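Local coordinates for NEQ263 (PDB 5BN3), which probably binds ATP and forms, with its partner NeqA, the catalytic core complex of an archaeal ATP synthase, at residues Leu124-Pro136 with Ser273-Ile287. Sequence-based numbering, arbitrary orientation.
Sequences LLKGQKIAIFSPP and SITLIPMLTMPGNDI
Ile132 and Ser134 are zipped to Pro278 and Leu280 by parallel-strand hydrogen bonds: Ile132 N to Pro278 O, Leu280 N to Ile132 O, Ser134 N to Leu280 O; the backbone of Phe133, between them, bonds instead to Tyr303. The ladder ends with Met282 N on Ser134 O (2.7 Å). Upstream, Lys129 and Leu276 form a single bridge, with Leu276 N bonded to Gln128 O and Ile130 N to Leu276 O. At the type II turn Leu125-Gln128, Gly127 N gives a nearly straight bond to Thr275 OG1 (2.9 Å, 172°). These are neighbouring parallel strands in the core sheet of the P-loop-type nucleotide-binding domain, strand 131-134 lying between 273-281 and 301-304, with 131-134 leading through a proline-rich loop into helix 140-151. On the face of Ile132 and Met279, beneath that helix, Ile132 CD1 packs on Ile277 CG2 (4.0 Å); near the turn, Leu124 CD1 meets Thr275 CG2 tip to tip. On the other face the Phe133 ring lies alongside Leu280, whose CG, between backbone N and carbonyl carbon (chi1 59°), brings CD1 to 3.7 Å from Phe133 CD1. Ile287 CD1 meets the ring edge in plane, 3.9 Å from Phe133 CD2, while Met282 SD makes an oblique Met-aromatic contact, 5.2 Å from the ring centroid. With an alanine in place of Phe133, the ring that Leu280, Met282 and Ile287 share would be gone, probably opening a gap between them. Asn285 OD1 rests against Pro135 CG (3.2 Å).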
ATOM      1  N   LEU B 124      27.170 -26.700   2.108  1.00 31.72           N
ATOM      2  CA  LEU B 124      27.793 -25.776   1.167  1.00 28.22           C
ATOM      3  C   LEU B 124      28.753 -26.540   0.260  1.00 36.25           C
ATOM      4  O   LEU B 124      29.532 -27.371   0.734  1.00 35.25           O
ATOM      5  CB  LEU B 124      28.557 -24.698   1.945  1.00 29.86           C
ATOM      6  CG  LEU B 124      29.627 -23.862   1.236  1.00 38.98           C
ATOM      7  CD1 LEU B 124      29.004 -22.942   0.208  1.00 46.49           C
ATOM      8  CD2 LEU B 124      30.435 -23.054   2.236  1.00 41.22           C
ATOM      9  N   LEU B 125      28.695 -26.270  -1.040  1.00 29.89           N
ATOM     10  CA  LEU B 125      29.589 -26.924  -1.996  1.00 33.26           C
ATOM     11  C   LEU B 125      30.642 -25.948  -2.513  1.00 42.13           C
ATOM     12  O   LEU B 125      30.411 -24.741  -2.542  1.00 34.89           O
ATOM     13  CB  LEU B 125      28.794 -27.518  -3.166  1.00 34.82           C
ATOM     14  CG  LEU B 125      28.295 -28.960  -3.029  1.00 40.64           C
ATOM     15  CD1 LEU B 125      27.446 -29.144  -1.795  1.00 42.63           C
ATOM     16  CD2 LEU B 125      27.508 -29.373  -4.262  1.00 42.23           C
ATOM     17  N   LYS B 126      31.803 -26.465  -2.912  1.00 33.77           N
ATOM     18  CA  LYS B 126      32.876 -25.603  -3.403  1.00 32.10           C
ATOM     19  C   LYS B 126      32.500 -24.974  -4.743  1.00 29.10           C
ATOM     20  O   LYS B 126      32.194 -25.678  -5.711  1.00 33.45           O
ATOM     21  CB  LYS B 126      34.205 -26.361  -3.521  1.00 34.46           C
ATOM     22  CG  LYS B 126      35.418 -25.439  -3.633  1.00 39.00           C
ATOM     23  CD  LYS B 126      36.738 -26.192  -3.490  1.00 53.45           C
ATOM     24  CE  LYS B 126      37.081 -26.971  -4.747  1.00 56.56           C
ATOM     25  NZ  LYS B 126      38.435 -27.587  -4.661  1.00 65.82           N
ATOM     26  N   GLY B 127      32.514 -23.645  -4.788  1.00 30.76           N
ATOM     27  CA  GLY B 127      32.110 -22.921  -5.979  1.00 33.37           C
ATOM     28  C   GLY B 127      30.674 -22.441  -5.899  1.00 40.80           C
ATOM     29  O   GLY B 127      30.194 -21.739  -6.784  1.00 32.05           O
ATOM     30  N   GLN B 128      29.981 -22.817  -4.831  1.00 32.61           N
ATOM     31  CA  GLN B 128      28.586 -22.417  -4.667  1.00 36.45           C
ATOM     32  C   GLN B 128      28.477 -20.975  -4.175  1.00 32.03           C
ATOM     33  O   GLN B 128      29.374 -20.463  -3.496  1.00 32.48           O
ATOM     34  CB  GLN B 128      27.876 -23.364  -3.690  1.00 37.12           C
ATOM     35  CG  GLN B 128      26.357 -23.220  -3.631  1.00 32.31           C
ATOM     36  CD  GLN B 128      25.704 -24.292  -2.771  1.00 40.84           C
ATOM     37  OE1 GLN B 128      26.385 -25.130  -2.179  1.00 37.86           O
ATOM     38  NE2 GLN B 128      24.378 -24.271  -2.703  1.00 32.87           N
ATOM     39  N   LYS B 129      27.387 -20.313  -4.552  1.00 33.96           N
ATOM     40  CA  LYS B 129      27.045 -19.028  -3.966  1.00 32.31           C
ATOM     41  C   LYS B 129      25.810 -19.224  -3.093  1.00 30.03           C
ATOM     42  O   LYS B 129      24.767 -19.689  -3.563  1.00 31.03           O
ATOM     43  CB  LYS B 129      26.799 -17.968  -5.050  1.00 38.84           C
ATOM     44  CG  LYS B 129      25.851 -18.406  -6.157  1.00 39.50           C
ATOM     45  CD  LYS B 129      25.598 -17.285  -7.145  1.00 45.72           C
ATOM     46  CE  LYS B 129      24.548 -17.683  -8.163  1.00 32.84           C
ATOM     47  NZ  LYS B 129      25.013 -18.744  -9.092  1.00 47.83           N
ATOM     48  N   ILE B 130      25.936 -18.900  -1.813  1.00 32.64           N
ATOM     49  CA  ILE B 130      24.830 -19.079  -0.882  1.00 39.10           C
ATOM     50  C   ILE B 130      24.803 -17.960   0.155  1.00 28.50           C
ATOM     51  O   ILE B 130      25.826 -17.628   0.751  1.00 33.96           O
ATOM     52  CB  ILE B 130      24.877 -20.474  -0.216  1.00 41.87           C
ATOM     53  CG1 ILE B 130      23.780 -20.616   0.837  1.00 38.45           C
ATOM     54  CG2 ILE B 130      26.231 -20.721   0.407  1.00 53.95           C
ATOM     55  CD1 ILE B 130      23.349 -22.054   1.050  1.00 52.12           C
ATOM     56  N   ALA B 131      23.629 -17.367   0.351  1.00 26.89           N
ATOM     57  CA  ALA B 131      23.508 -16.197   1.211  1.00 30.50           C
ATOM     58  C   ALA B 131      23.144 -16.552   2.646  1.00 36.57           C
ATOM     59  O   ALA B 131      22.603 -17.624   2.916  1.00 30.67           O
ATOM     60  CB  ALA B 131      22.489 -15.235   0.640  1.00 34.62           C
ATOM     61  N   ILE B 132      23.451 -15.645   3.567  1.00 28.61           N
ATOM     62  CA  ILE B 132      22.916 -15.720   4.919  1.00 27.72           C
ATOM     63  C   ILE B 132      21.922 -14.571   5.090  1.00 30.43           C
ATOM     64  O   ILE B 132      22.283 -13.405   4.915  1.00 29.28           O
ATOM     65  CB  ILE B 132      24.030 -15.612   5.984  1.00 25.79           C
ATOM     66  CG1 ILE B 132      25.038 -16.756   5.831  1.00 30.19           C
ATOM     67  CG2 ILE B 132      23.436 -15.630   7.389  1.00 34.70           C
ATOM     68  CD1 ILE B 132      26.248 -16.624   6.736  1.00 38.55           C
ATOM     69  N   PHE B 133      20.670 -14.903   5.401  1.00 26.60           N
ATOM     70  CA  PHE B 133      19.641 -13.896   5.654  1.00 23.54           C
ATOM     71  C   PHE B 133      19.459 -13.800   7.158  1.00 35.58           C
ATOM     72  O   PHE B 133      19.274 -14.821   7.824  1.00 33.39           O
ATOM     73  CB  PHE B 133      18.291 -14.309   5.049  1.00 27.10           C
ATOM     74  CG  PHE B 133      18.247 -14.303   3.542  1.00 34.69           C
ATOM     75  CD1 PHE B 133      19.347 -13.928   2.785  1.00 33.80           C
ATOM     76  CD2 PHE B 133      17.080 -14.665   2.882  1.00 30.66           C
ATOM     77  CE1 PHE B 133      19.286 -13.930   1.396  1.00 31.99           C
ATOM     78  CE2 PHE B 133      17.013 -14.667   1.498  1.00 34.34           C
ATOM     79  CZ  PHE B 133      18.120 -14.300   0.755  1.00 30.44           C
ATOM     80  N   SER B 134      19.489 -12.589   7.702  1.00 28.71           N
ATOM     81  CA  SER B 134      19.314 -12.425   9.143  1.00 31.07           C
ATOM     82  C   SER B 134      18.370 -11.287   9.511  1.00 35.79           C
ATOM     83  O   SER B 134      18.378 -10.235   8.874  1.00 33.14           O
ATOM     84  CB  SER B 134      20.664 -12.221   9.840  1.00 34.57           C
ATOM     85  OG  SER B 134      20.490 -11.975  11.228  1.00 36.43           O
ATOM     86  N   PRO B 135      17.544 -11.509  10.544  1.00 35.68           N
ATOM     87  CA  PRO B 135      16.823 -10.407  11.187  1.00 31.49           C
ATOM     88  C   PRO B 135      17.848  -9.481  11.821  1.00 28.00           C
ATOM     89  O   PRO B 135      18.953  -9.937  12.130  1.00 29.38           O
ATOM     90  CB  PRO B 135      16.024 -11.109  12.294  1.00 38.04           C
ATOM     91  CG  PRO B 135      15.936 -12.545  11.869  1.00 39.86           C
ATOM     92  CD  PRO B 135      17.208 -12.821  11.127  1.00 33.16           C
ATOM     93  N   PRO B 136      17.508  -8.197  12.001  1.00 35.57           N
ATOM     94  CA  PRO B 136      18.436  -7.301  12.701  1.00 35.78           C
ATOM     95  C   PRO B 136      18.771  -7.834  14.092  1.00 36.06           C
ATOM     96  O   PRO B 136      17.883  -8.352  14.772  1.00 38.77           O
ATOM     97  CB  PRO B 136      17.631  -6.006  12.831  1.00 36.59           C
ATOM     98  CG  PRO B 136      16.691  -6.036  11.675  1.00 37.22           C
ATOM     99  CD  PRO B 136      16.321  -7.485  11.496  1.00 33.57           C
ATOM    100  N   SER B 273      38.165 -22.134  -8.080  1.00 37.06           N
ATOM    101  CA  SER B 273      36.803 -21.897  -7.617  1.00 41.02           C
ATOM    102  C   SER B 273      36.655 -20.625  -6.789  1.00 36.04           C
ATOM    103  O   SER B 273      37.572 -20.224  -6.068  1.00 37.50           O
ATOM    104  CB  SER B 273      36.304 -23.095  -6.804  1.00 33.61           C
ATOM    105  OG  SER B 273      37.005 -23.207  -5.578  1.00 37.49           O
ATOM    106  N   ILE B 274      35.492 -19.992  -6.911  1.00 32.05           N
ATOM    107  CA  ILE B 274      35.100 -18.918  -6.008  1.00 30.34           C
ATOM    108  C   ILE B 274      33.845 -19.334  -5.256  1.00 30.79           C
ATOM    109  O   ILE B 274      32.769 -19.463  -5.848  1.00 30.57           O
ATOM    110  CB  ILE B 274      34.808 -17.603  -6.761  1.00 34.40           C
ATOM    111  CG1 ILE B 274      36.074 -17.081  -7.448  1.00 36.38           C
ATOM    112  CG2 ILE B 274      34.267 -16.550  -5.805  1.00 33.24           C
ATOM    113  CD1 ILE B 274      35.851 -15.817  -8.258  1.00 38.04           C
ATOM    114  N   THR B 275      33.986 -19.566  -3.954  1.00 34.16           N
ATOM    115  CA  THR B 275      32.831 -19.820  -3.100  1.00 36.11           C
ATOM    116  C   THR B 275      32.392 -18.489  -2.493  1.00 30.69           C
ATOM    117  O   THR B 275      33.185 -17.793  -1.854  1.00 32.23           O
ATOM    118  CB  THR B 275      33.147 -20.845  -1.994  1.00 40.14           C
ATOM    119  OG1 THR B 275      33.587 -22.070  -2.594  1.00 35.29           O
ATOM    120  CG2 THR B 275      31.912 -21.122  -1.153  1.00 37.74           C
ATOM    121  N   LEU B 276      31.129 -18.133  -2.702  1.00 31.59           N
ATOM    122  CA  LEU B 276      30.651 -16.800  -2.356  1.00 36.14           C
ATOM    123  C   LEU B 276      29.536 -16.843  -1.320  1.00 29.79           C
ATOM    124  O   LEU B 276      28.535 -17.534  -1.500  1.00 29.89           O
ATOM    125  CB  LEU B 276      30.174 -16.078  -3.622  1.00 30.98           C
ATOM    126  CG  LEU B 276      29.578 -14.680  -3.474  1.00 35.73           C
ATOM    127  CD1 LEU B 276      30.575 -13.758  -2.815  1.00 37.77           C
ATOM    128  CD2 LEU B 276      29.171 -14.131  -4.830  1.00 32.01           C
ATOM    129  N   ILE B 277      29.718 -16.102  -0.232  1.00 30.45           N
ATOM    130  CA  ILE B 277      28.699 -16.012   0.808  1.00 31.38           C
ATOM    131  C   ILE B 277      28.311 -14.555   1.065  1.00 31.33           C
ATOM    132  O   ILE B 277      28.958 -13.859   1.850  1.00 29.98           O
ATOM    133  CB  ILE B 277      29.168 -16.677   2.121  1.00 36.72           C
ATOM    134  CG1 ILE B 277      29.555 -18.139   1.866  1.00 39.15           C
ATOM    135  CG2 ILE B 277      28.082 -16.602   3.180  1.00 36.04           C
ATOM    136  CD1 ILE B 277      30.062 -18.871   3.096  1.00 41.38           C
ATOM    137  N   PRO B 278      27.259 -14.083   0.379  1.00 28.97           N
ATOM    138  CA  PRO B 278      26.737 -12.734   0.617  1.00 29.88           C
ATOM    139  C   PRO B 278      25.882 -12.742   1.873  1.00 36.68           C
ATOM    140  O   PRO B 278      25.109 -13.677   2.074  1.00 35.88           O
ATOM    141  CB  PRO B 278      25.842 -12.475  -0.606  1.00 30.81           C
ATOM    142  CG  PRO B 278      26.126 -13.600  -1.576  1.00 42.49           C
ATOM    143  CD  PRO B 278      26.560 -14.752  -0.729  1.00 30.84           C
ATOM    144  N   MET B 279      26.021 -11.728   2.713  1.00 29.38           N
ATOM    145  CA  MET B 279      25.226 -11.647   3.929  1.00 31.67           C
ATOM    146  C   MET B 279      24.349 -10.410   3.875  1.00 32.19           C
ATOM    147  O   MET B 279      24.789  -9.348   3.427  1.00 28.33           O
ATOM    148  CB  MET B 279      26.134 -11.584   5.156  1.00 32.58           C
ATOM    149  CG  MET B 279      26.941 -12.845   5.409  1.00 43.61           C
ATOM    150  SD  MET B 279      28.143 -12.584   6.722  1.00 50.02           S
ATOM    151  CE  MET B 279      29.485 -11.848   5.797  1.00 51.97           C
ATOM    152  N   LEU B 280      23.106 -10.546   4.324  1.00 25.97           N
ATOM    153  CA  LEU B 280      22.206  -9.399   4.374  1.00 27.78           C
ATOM    154  C   LEU B 280      21.272  -9.412   5.576  1.00 39.56           C
ATOM    155  O   LEU B 280      20.922 -10.471   6.104  1.00 30.14           O
ATOM    156  CB  LEU B 280      21.410  -9.258   3.068  1.00 31.63           C
ATOM    157  CG  LEU B 280      20.500 -10.393   2.594  1.00 36.90           C
ATOM    158  CD1 LEU B 280      19.106 -10.272   3.186  1.00 38.49           C
ATOM    159  CD2 LEU B 280      20.422 -10.403   1.076  1.00 39.51           C
ATOM    160  N   THR B 281      20.889  -8.217   6.006  1.00 33.67           N
ATOM    161  CA  THR B 281      19.877  -8.057   7.035  1.00 40.96           C
ATOM    162  C   THR B 281      18.534  -7.922   6.337  1.00 35.83           C
ATOM    163  O   THR B 281      18.386  -7.097   5.431  1.00 40.46           O
ATOM    164  CB  THR B 281      20.142  -6.796   7.878  1.00 47.79           C
ATOM    165  OG1 THR B 281      21.413  -6.913   8.534  1.00 41.66           O
ATOM    166  CG2 THR B 281      19.056  -6.613   8.922  1.00 42.18           C
ATOM    167  N   MET B 282      17.564  -8.745   6.726  1.00 27.66           N
ATOM    168  CA  MET B 282      16.203  -8.608   6.216  1.00 27.19           C
ATOM    169  C   MET B 282      15.529  -7.501   7.012  1.00 36.21           C
ATOM    170  O   MET B 282      15.189  -7.713   8.175  1.00 32.56           O
ATOM    171  CB  MET B 282      15.424  -9.916   6.399  1.00 30.67           C
ATOM    172  CG  MET B 282      16.040 -11.128   5.717  1.00 35.48           C
ATOM    173  SD  MET B 282      15.055 -12.634   5.916  1.00 37.02           S
ATOM    174  CE  MET B 282      15.458 -13.094   7.607  1.00 36.34           C
ATOM    175  N   PRO B 283      15.335  -6.322   6.389  1.00 32.93           N
ATOM    176  CA  PRO B 283      14.879  -5.095   7.061  1.00 32.61           C
ATOM    177  C   PRO B 283      13.914  -5.317   8.238  1.00 54.13           C
ATOM    178  O   PRO B 283      14.398  -5.419   9.364  1.00 89.66           O
ATOM    179  CB  PRO B 283      14.237  -4.303   5.921  1.00 37.03           C
ATOM    180  CG  PRO B 283      15.118  -4.650   4.743  1.00 42.91           C
ATOM    181  CD  PRO B 283      15.464  -6.122   4.931  1.00 35.94           C
ATOM    182  N   GLY B 284      12.611  -5.431   8.004  1.00 46.03           N
ATOM    183  CA  GLY B 284      11.668  -5.661   9.105  1.00 50.00           C
ATOM    184  C   GLY B 284      11.543  -7.136   9.476  1.00 34.10           C
ATOM    185  O   GLY B 284      10.451  -7.591   9.822  1.00 39.15           O
ATOM    186  N   ASN B 285      12.650  -7.875   9.411  1.00 31.96           N
ATOM    187  CA  ASN B 285      12.613  -9.338   9.490  1.00 38.45           C
ATOM    188  C   ASN B 285      11.598  -9.891   8.486  1.00 42.70           C
ATOM    189  O   ASN B 285      10.844 -10.822   8.778  1.00 33.62           O
ATOM    190  CB  ASN B 285      12.314  -9.819  10.918  1.00 36.19           C
ATOM    191  CG  ASN B 285      12.555 -11.308  11.096  1.00 43.58           C
ATOM    192  OD1 ASN B 285      13.265 -11.933  10.307  1.00 39.59           O
ATOM    193  ND2 ASN B 285      11.957 -11.883  12.131  1.00 34.51           N
ATOM    194  N   ASP B 286      11.594  -9.297   7.297  1.00 32.36           N
ATOM    195  CA  ASP B 286      10.657  -9.654   6.241  1.00 29.56           C
ATOM    196  C   ASP B 286      11.426 -10.207   5.045  1.00 40.68           C
ATOM    197  O   ASP B 286      12.109  -9.465   4.334  1.00 34.15           O
ATOM    198  CB  ASP B 286       9.842  -8.419   5.834  1.00 31.46           C
ATOM    199  CG  ASP B 286       8.685  -8.753   4.912  1.00 41.85           C
ATOM    200  OD1 ASP B 286       8.614  -9.895   4.409  1.00 40.66           O
ATOM    201  OD2 ASP B 286       7.844  -7.860   4.677  1.00 51.37           O
ATOM    202  N   ILE B 287      11.311 -11.514   4.825  1.00 30.08           N
ATOM    203  CA  ILE B 287      12.030 -12.182   3.743  1.00 31.76           C
ATOM    204  C   ILE B 287      11.475 -11.793   2.375  1.00 28.55           C
ATOM    205  O   ILE B 287      12.104 -12.041   1.344  1.00 31.41           O
ATOM    206  CB  ILE B 287      11.997 -13.723   3.908  1.00 32.76           C
ATOM    207  CG1 ILE B 287      13.146 -14.376   3.136  1.00 31.11           C
ATOM    208  CG2 ILE B 287      10.657 -14.288   3.467  1.00 30.73           C
ATOM    209  CD1 ILE B 287      13.396 -15.823   3.519  1.00 34.47           C
TER